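Local atomic coordinates of 4-hydroxy-tetrahydrodipicolinate synthase (Methylacidiphilum fumariolicum SolV, PDB entry 6T3T), a protein that probably catalyses the condensation of pyruvate with aspartate beta-semialdehyde to 4-hydroxy-tetrahydrodipicolinate in the lysine biosynthesis pathway. Residues 4-9 with 34-39; 170-175 with 196-201. One frame throughout, in Å; residues are numbered along the deposited sequence.

Interaction 1 (4-9 with 34-39); sequences QGTYTA and NRIDGI
The Tyr7 ring lies over the backbone where Asp37 passes into Gly38: Gly38 N sits 3.9 Å above the ring plane and Asp37 C is over the same face, both toward the rim. Tyr7 CG is anti to its carbonyl carbon, beside the backbone N (chi1 -71°), at the root of the ring lying over Gly38. At the ring's border CE1 meets Asp37 CB, and the Asp37 carboxylate is turned 39° from the ring. The setting is the parallel pairing of the first two strands of a (beta/alpha)8 barrel, 5-9 and 38-40, with helix 21-32 between them in sequence. Gly38 illustrates how a glycine admits a large neighbour, since Tyr7 CD2 comes within 3.5 Å of Gly38 CA and a beta carbon there would collide with CE2. An alanine in place of Tyr7 would probably leave a gap over Gly38 and deprive Asp37 CB of its aromatic neighbour. Asp37 grips Thr6 twice. Its OD2 takes Thr6 N through the anti lone pair at 2.9 Å, while Asp37 N gives a hydrogen bond to Thr6 O at 2.8 Å. Further along, Thr8 N binds Gly38 O at 3.0 Å. Away from the ring, Ile36 adds apolar packing: its CD1 lies 4.0 Å from Thr6 CG2. Thr8 OG1, hydrogen-bonded to Gln31 and Ser208, also rests 3.5 Å from Ile36 CG2.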
ATOM      1  N   GLN A   4     -32.447   3.606   3.990  1.00 20.01           N
ATOM      2  CA  GLN A   4     -31.949   3.200   5.297  1.00 20.74           C
ATOM      3  C   GLN A   4     -32.227   1.724   5.500  1.00 18.77           C
ATOM      4  O   GLN A   4     -33.051   1.128   4.808  1.00 15.52           O
ATOM      5  CB  GLN A   4     -32.600   3.980   6.446  1.00 22.68           C
ATOM      6  CG  GLN A   4     -32.135   5.391   6.577  1.00 30.53           C
ATOM      7  CD  GLN A   4     -32.658   6.061   7.832  1.00 39.32           C
ATOM      8  OE1 GLN A   4     -33.534   5.517   8.527  1.00 44.25           O
ATOM      9  NE2 GLN A   4     -32.122   7.249   8.135  1.00 32.70           N
ATOM     10  N   GLY A   5     -31.474   1.124   6.413  1.00 19.11           N
ATOM     11  CA  GLY A   5     -31.719  -0.260   6.742  1.00 16.16           C
ATOM     12  C   GLY A   5     -30.807  -1.226   6.013  1.00 17.57           C
ATOM     13  O   GLY A   5     -29.674  -0.888   5.670  1.00 19.70           O
ATOM     14  N   THR A   6     -31.306  -2.432   5.764  1.00 21.78           N
ATOM     15  CA  THR A   6     -30.499  -3.538   5.260  1.00 20.39           C
ATOM     16  C   THR A   6     -31.010  -3.983   3.900  1.00 18.81           C
ATOM     17  O   THR A   6     -32.179  -4.376   3.767  1.00 18.88           O
ATOM     18  CB  THR A   6     -30.511  -4.713   6.232  1.00 15.84           C
ATOM     19  OG1 THR A   6     -30.104  -4.250   7.518  1.00 19.76           O
ATOM     20  CG2 THR A   6     -29.549  -5.817   5.725  1.00 14.50           C
ATOM     21  N   TYR A   7     -30.113  -3.958   2.918  1.00 16.00           N
ATOM     22  CA  TYR A   7     -30.349  -4.386   1.550  1.00 14.90           C
ATOM     23  C   TYR A   7     -29.429  -5.558   1.239  1.00 15.95           C
ATOM     24  O   TYR A   7     -28.229  -5.501   1.510  1.00 20.84           O
ATOM     25  CB  TYR A   7     -30.061  -3.219   0.588  1.00 16.41           C
ATOM     26  CG  TYR A   7     -31.097  -2.108   0.659  1.00 24.15           C
ATOM     27  CD1 TYR A   7     -31.177  -1.249   1.755  1.00 23.39           C
ATOM     28  CD2 TYR A   7     -32.009  -1.935  -0.369  1.00 23.17           C
ATOM     29  CE1 TYR A   7     -32.172  -0.262   1.825  1.00 23.68           C
ATOM     30  CE2 TYR A   7     -32.984  -0.948  -0.310  1.00 29.99           C
ATOM     31  CZ  TYR A   7     -33.055  -0.121   0.777  1.00 30.53           C
ATOM     32  OH  TYR A   7     -34.023   0.856   0.792  1.00 43.51           O
ATOM     33  N   THR A   8     -29.965  -6.620   0.666  1.00 17.37           N
ATOM     34  CA  THR A   8     -29.182  -7.827   0.450  1.00 14.24           C
ATOM     35  C   THR A   8     -28.681  -7.854  -0.990  1.00 13.03           C
ATOM     36  O   THR A   8     -29.487  -7.841  -1.920  1.00 14.66           O
ATOM     37  CB  THR A   8     -30.043  -9.053   0.775  1.00 16.87           C
ATOM     38  OG1 THR A   8     -30.481  -8.959   2.138  1.00 15.11           O
ATOM     39  CG2 THR A   8     -29.287 -10.399   0.537  1.00 11.89           C
ATOM     40  N   ALA A   9     -27.358  -7.854  -1.179  1.00 13.11           N
ATOM     41  CA  ALA A   9     -26.767  -8.141  -2.487  1.00 17.07           C
ATOM     42  C   ALA A   9     -26.874  -9.649  -2.693  1.00 17.00           C
ATOM     43  O   ALA A   9     -26.119 -10.423  -2.102  1.00 18.45           O
ATOM     44  CB  ALA A   9     -25.318  -7.659  -2.562  1.00 15.91           C
ATOM     45  N   ASN A  34     -37.877 -11.774   6.616  1.00 18.29           N
ATOM     46  CA  ASN A  34     -36.930 -11.559   7.686  1.00 19.43           C
ATOM     47  C   ASN A  34     -36.451 -10.128   7.740  1.00 17.91           C
ATOM     48  O   ASN A  34     -35.281  -9.857   8.021  1.00 20.02           O
ATOM     49  CB  ASN A  34     -35.788 -12.559   7.550  1.00 20.76           C
ATOM     50  CG  ASN A  34     -36.179 -13.911   8.094  1.00 19.78           C
ATOM     51  OD1 ASN A  34     -36.418 -14.050   9.292  1.00 26.33           O
ATOM     52  ND2 ASN A  34     -36.316 -14.888   7.227  1.00 20.64           N
ATOM     53  N   ARG A  35     -37.363  -9.189   7.491  1.00 17.09           N
ATOM     54  CA  ARG A  35     -37.183  -7.774   7.815  1.00 18.69           C
ATOM     55  C   ARG A  35     -36.077  -7.115   6.988  1.00 19.24           C
ATOM     56  O   ARG A  35     -35.367  -6.231   7.468  1.00 19.86           O
ATOM     57  CB  ARG A  35     -36.957  -7.597   9.323  1.00 17.72           C
ATOM     58  CG  ARG A  35     -38.072  -8.302  10.131  1.00 26.27           C
ATOM     59  CD  ARG A  35     -38.210  -7.760  11.541  1.00 32.44           C
ATOM     60  NE  ARG A  35     -38.397  -6.313  11.560  1.00 35.03           N
ATOM     61  CZ  ARG A  35     -38.435  -5.577  12.670  1.00 37.19           C
ATOM     62  NH1 ARG A  35     -38.309  -6.153  13.868  1.00 31.80           N
ATOM     63  NH2 ARG A  35     -38.597  -4.264  12.580  1.00 36.71           N
ATOM     64  N   ILE A  36     -35.915  -7.546   5.750  1.00 12.68           N
ATOM     65  CA  ILE A  36     -34.968  -6.942   4.834  1.00 14.96           C
ATOM     66  C   ILE A  36     -35.659  -5.797   4.094  1.00 20.34           C
ATOM     67  O   ILE A  36     -36.810  -5.923   3.639  1.00 15.86           O
ATOM     68  CB  ILE A  36     -34.414  -8.017   3.891  1.00 14.02           C
ATOM     69  CG1 ILE A  36     -33.733  -9.070   4.768  1.00 13.81           C
ATOM     70  CG2 ILE A  36     -33.502  -7.428   2.833  1.00 15.98           C
ATOM     71  CD1 ILE A  36     -32.357  -8.616   5.276  1.00 12.38           C
ATOM     72  N   ASP A  37     -34.972  -4.661   3.997  1.00 18.94           N
ATOM     73  CA  ASP A  37     -35.603  -3.492   3.406  1.00 20.92           C
ATOM     74  C   ASP A  37     -35.586  -3.512   1.890  1.00 20.69           C
ATOM     75  O   ASP A  37     -36.438  -2.857   1.273  1.00 16.95           O
ATOM     76  CB  ASP A  37     -34.941  -2.222   3.921  1.00 17.61           C
ATOM     77  CG  ASP A  37     -35.135  -2.070   5.411  1.00 23.12           C
ATOM     78  OD1 ASP A  37     -36.293  -1.856   5.813  1.00 28.01           O
ATOM     79  OD2 ASP A  37     -34.165  -2.278   6.175  1.00 20.07           O
ATOM     80  N   GLY A  38     -34.652  -4.232   1.282  1.00 13.47           N
ATOM     81  CA  GLY A  38     -34.591  -4.231  -0.166  1.00 19.54           C
ATOM     82  C   GLY A  38     -33.538  -5.190  -0.660  1.00 17.30           C
ATOM     83  O   GLY A  38     -32.795  -5.795   0.120  1.00 17.58           O
ATOM     84  N   ILE A  39     -33.474  -5.306  -1.983  1.00 16.01           N
ATOM     85  CA  ILE A  39     -32.645  -6.285  -2.674  1.00 15.55           C
ATOM     86  C   ILE A  39     -31.775  -5.560  -3.698  1.00 17.76           C
ATOM     87  O   ILE A  39     -32.245  -4.652  -4.392  1.00 16.55           O
ATOM     88  CB  ILE A  39     -33.526  -7.356  -3.371  1.00 19.63           C
ATOM     89  CG1 ILE A  39     -34.481  -8.023  -2.367  1.00 20.90           C
ATOM     90  CG2 ILE A  39     -32.670  -8.404  -4.103  1.00 13.68           C
ATOM     91  CD1 ILE A  39     -33.798  -8.953  -1.366  1.00 16.00           C
TER

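Interaction 2 (170-175 with 196-201); sequences RVSQLV and LSVGAV
Val175 straddles a backbone oxygen: both of its methyls, CG1 and CG2, stand 3.8 Å from Val198 O. The oxygen belongs to the turn that ends helix 192-197 in a Schellman motif, with Gly199 at the C-prime position and its N bonded to Leu196 O at 3.1 Å. The contact thus joins this helix end to helix 168-177 in the outer layer of the (beta/alpha)8 barrel, and it is a case of packing without direct polar bonds between the two segments. Gly199 has a positive phi of 128°, and its backbone leaves no place for a beta carbon, which would also run into Val175 CG1. One helical turn before Val175, Val171 has CG1 anti to its backbone N (chi1 176°), and that methyl meets Val198 CG2 at 3.7 Å, the two side chains crossing obliquely. The same CG1 lies 4.0 Å from Ala200 N. Ser172 borders Val198 from the next position, but its hydroxyl has its polar partner in His234 of the second subunit, which also packs on Val198. The contact therefore sits beside a subunit interface, with Ser172 OG 3.7 Å from Val198 CB.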
ATOM      1  N   ARG A 170     -13.486   7.613   5.681  1.00 20.73           N
ATOM      2  CA  ARG A 170     -14.231   8.075   4.521  1.00 20.67           C
ATOM      3  C   ARG A 170     -15.662   8.444   4.889  1.00 20.54           C
ATOM      4  O   ARG A 170     -16.212   9.425   4.370  1.00 21.51           O
ATOM      5  CB  ARG A 170     -14.212   6.983   3.454  1.00 25.10           C
ATOM      6  CG  ARG A 170     -14.957   7.341   2.201  1.00 30.94           C
ATOM      7  CD  ARG A 170     -14.390   8.613   1.662  1.00 31.03           C
ATOM      8  NE  ARG A 170     -12.975   8.534   1.316  1.00 38.03           N
ATOM      9  CZ  ARG A 170     -12.543   8.317   0.075  1.00 39.89           C
ATOM     10  NH1 ARG A 170     -13.442   8.146  -0.904  1.00 26.02           N
ATOM     11  NH2 ARG A 170     -11.231   8.280  -0.183  1.00 31.32           N
ATOM     12  N   VAL A 171     -16.284   7.688   5.799  1.00 17.56           N
ATOM     13  CA  VAL A 171     -17.653   8.007   6.193  1.00 18.86           C
ATOM     14  C   VAL A 171     -17.702   9.365   6.895  1.00 19.13           C
ATOM     15  O   VAL A 171     -18.543  10.219   6.579  1.00 20.99           O
ATOM     16  CB  VAL A 171     -18.247   6.876   7.054  1.00 20.44           C
ATOM     17  CG1 VAL A 171     -19.624   7.248   7.537  1.00 19.55           C
ATOM     18  CG2 VAL A 171     -18.329   5.572   6.240  1.00 15.73           C
ATOM     19  N   SER A 172     -16.773   9.609   7.816  1.00 17.43           N
ATOM     20  CA  SER A 172     -16.729  10.913   8.481  1.00 22.53           C
ATOM     21  C   SER A 172     -16.546  12.050   7.483  1.00 21.04           C
ATOM     22  O   SER A 172     -17.150  13.117   7.642  1.00 22.71           O
ATOM     23  CB  SER A 172     -15.603  10.960   9.523  1.00 16.64           C
ATOM     24  OG  SER A 172     -15.885  10.113  10.613  1.00 22.29           O
ATOM     25  N   GLN A 173     -15.695  11.855   6.464  1.00 23.04           N
ATOM     26  CA  GLN A 173     -15.522  12.890   5.440  1.00 20.28           C
ATOM     27  C   GLN A 173     -16.800  13.079   4.625  1.00 20.96           C
ATOM     28  O   GLN A 173     -17.188  14.215   4.311  1.00 22.43           O
ATOM     29  CB  GLN A 173     -14.337  12.546   4.524  1.00 23.62           C
ATOM     30  CG  GLN A 173     -12.947  12.838   5.154  1.00 31.73           C
ATOM     31  CD  GLN A 173     -11.786  12.036   4.538  1.00 34.39           C
ATOM     32  OE1 GLN A 173     -11.995  11.022   3.879  1.00 38.22           O
ATOM     33  NE2 GLN A 173     -10.555  12.485   4.789  1.00 41.15           N
ATOM     34  N   LEU A 174     -17.463  11.982   4.268  1.00 18.22           N
ATOM     35  CA  LEU A 174     -18.695  12.086   3.492  1.00 15.63           C
ATOM     36  C   LEU A 174     -19.780  12.823   4.276  1.00 22.50           C
ATOM     37  O   LEU A 174     -20.486  13.678   3.717  1.00 18.70           O
ATOM     38  CB  LEU A 174     -19.150  10.691   3.062  1.00 15.25           C
ATOM     39  CG  LEU A 174     -18.266  10.074   1.983  1.00 18.38           C
ATOM     40  CD1 LEU A 174     -18.557   8.586   1.783  1.00 12.54           C
ATOM     41  CD2 LEU A 174     -18.451  10.856   0.683  1.00 14.13           C
ATOM     42  N   VAL A 175     -19.936  12.511   5.575  1.00 23.53           N
ATOM     43  CA  VAL A 175     -20.935  13.225   6.373  1.00 20.24           C
ATOM     44  C   VAL A 175     -20.556  14.706   6.516  1.00 26.27           C
ATOM     45  O   VAL A 175     -21.422  15.584   6.418  1.00 26.91           O
ATOM     46  CB  VAL A 175     -21.177  12.524   7.726  1.00 23.91           C
ATOM     47  CG1 VAL A 175     -21.736  11.132   7.505  1.00 21.27           C
ATOM     48  CG2 VAL A 175     -19.930  12.388   8.487  1.00 32.19           C
ATOM     49  N   LEU A 196     -21.932   2.902  10.998  1.00 15.93           N
ATOM     50  CA  LEU A 196     -23.105   3.471  11.670  1.00 16.13           C
ATOM     51  C   LEU A 196     -22.734   4.503  12.743  1.00 20.49           C
ATOM     52  O   LEU A 196     -23.394   5.539  12.884  1.00 15.02           O
ATOM     53  CB  LEU A 196     -23.895   2.330  12.330  1.00 22.27           C
ATOM     54  CG  LEU A 196     -25.020   1.611  11.582  1.00 24.19           C
ATOM     55  CD1 LEU A 196     -24.692   1.408  10.109  1.00 20.86           C
ATOM     56  CD2 LEU A 196     -25.280   0.288  12.260  1.00 18.59           C
ATOM     57  N   SER A 197     -21.696   4.215  13.537  1.00 21.01           N
ATOM     58  CA  SER A 197     -21.355   5.088  14.659  1.00 17.14           C
ATOM     59  C   SER A 197     -20.940   6.487  14.201  1.00 17.89           C
ATOM     60  O   SER A 197     -21.047   7.453  14.968  1.00 16.88           O
ATOM     61  CB  SER A 197     -20.223   4.469  15.479  1.00 21.06           C
ATOM     62  OG  SER A 197     -18.987   4.668  14.810  1.00 16.38           O
ATOM     63  N   VAL A 198     -20.441   6.626  12.980  1.00 13.91           N
ATOM     64  CA  VAL A 198     -20.071   7.951  12.497  1.00 17.09           C
ATOM     65  C   VAL A 198     -21.009   8.457  11.402  1.00 16.00           C
ATOM     66  O   VAL A 198     -20.691   9.434  10.737  1.00 20.76           O
ATOM     67  CB  VAL A 198     -18.608   7.976  12.030  1.00 18.43           C
ATOM     68  CG1 VAL A 198     -17.706   7.702  13.207  1.00 16.40           C
ATOM     69  CG2 VAL A 198     -18.368   6.923  10.964  1.00 16.23           C
ATOM     70  N   GLY A 199     -22.162   7.811  11.189  1.00 20.30           N
ATOM     71  CA  GLY A 199     -23.208   8.435  10.380  1.00 20.12           C
ATOM     72  C   GLY A 199     -23.824   7.678   9.211  1.00 21.62           C
ATOM     73  O   GLY A 199     -24.801   8.152   8.613  1.00 19.85           O
ATOM     74  N   ALA A 200     -23.322   6.479   8.918  1.00 22.31           N
ATOM     75  CA  ALA A 200     -23.993   5.620   7.958  1.00 14.55           C
ATOM     76  C   ALA A 200     -25.360   5.219   8.504  1.00 19.37           C
ATOM     77  O   ALA A 200     -25.599   5.237   9.717  1.00 16.11           O
ATOM     78  CB  ALA A 200     -23.132   4.392   7.660  1.00 15.15           C
ATOM     79  N   VAL A 201     -26.255   4.828   7.592  1.00 14.39           N
ATOM     80  CA  VAL A 201     -27.643   4.564   7.944  1.00 15.29           C
ATOM     81  C   VAL A 201     -28.091   3.193   7.455  1.00 14.51           C
ATOM     82  O   VAL A 201     -29.285   2.900   7.437  1.00 19.62           O
ATOM     83  CB  VAL A 201     -28.577   5.683   7.419  1.00 22.09           C
ATOM     84  CG1 VAL A 201     -28.296   7.027   8.172  1.00 12.96           C
ATOM     85  CG2 VAL A 201     -28.457   5.860   5.880  1.00 21.27           C
TER

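Interactions 1 and 2 meet where the barrel closes, although their centres are about 19 Å apart. Val201, the last residue of segment 196-201, offers its O to Gly5 N of segment 4-9 in a probable hydrogen bond of 3.0 Å, and the same oxygen lies 3.6 Å from Gln4 CB. From there strand 202-205 runs beside strand 5-9, the eighth strand against the first. Interaction 1 is the closer of the two to the predicted pyruvate site: the Tyr7 side chain is about 4 Å from that of Val204, whereas the Ala200 side chain is about 10 Å from that of Lys162, the predicted Schiff-base lysine. Interaction 1 is thus the inner neighbour and interaction 2 belongs to the outer layer.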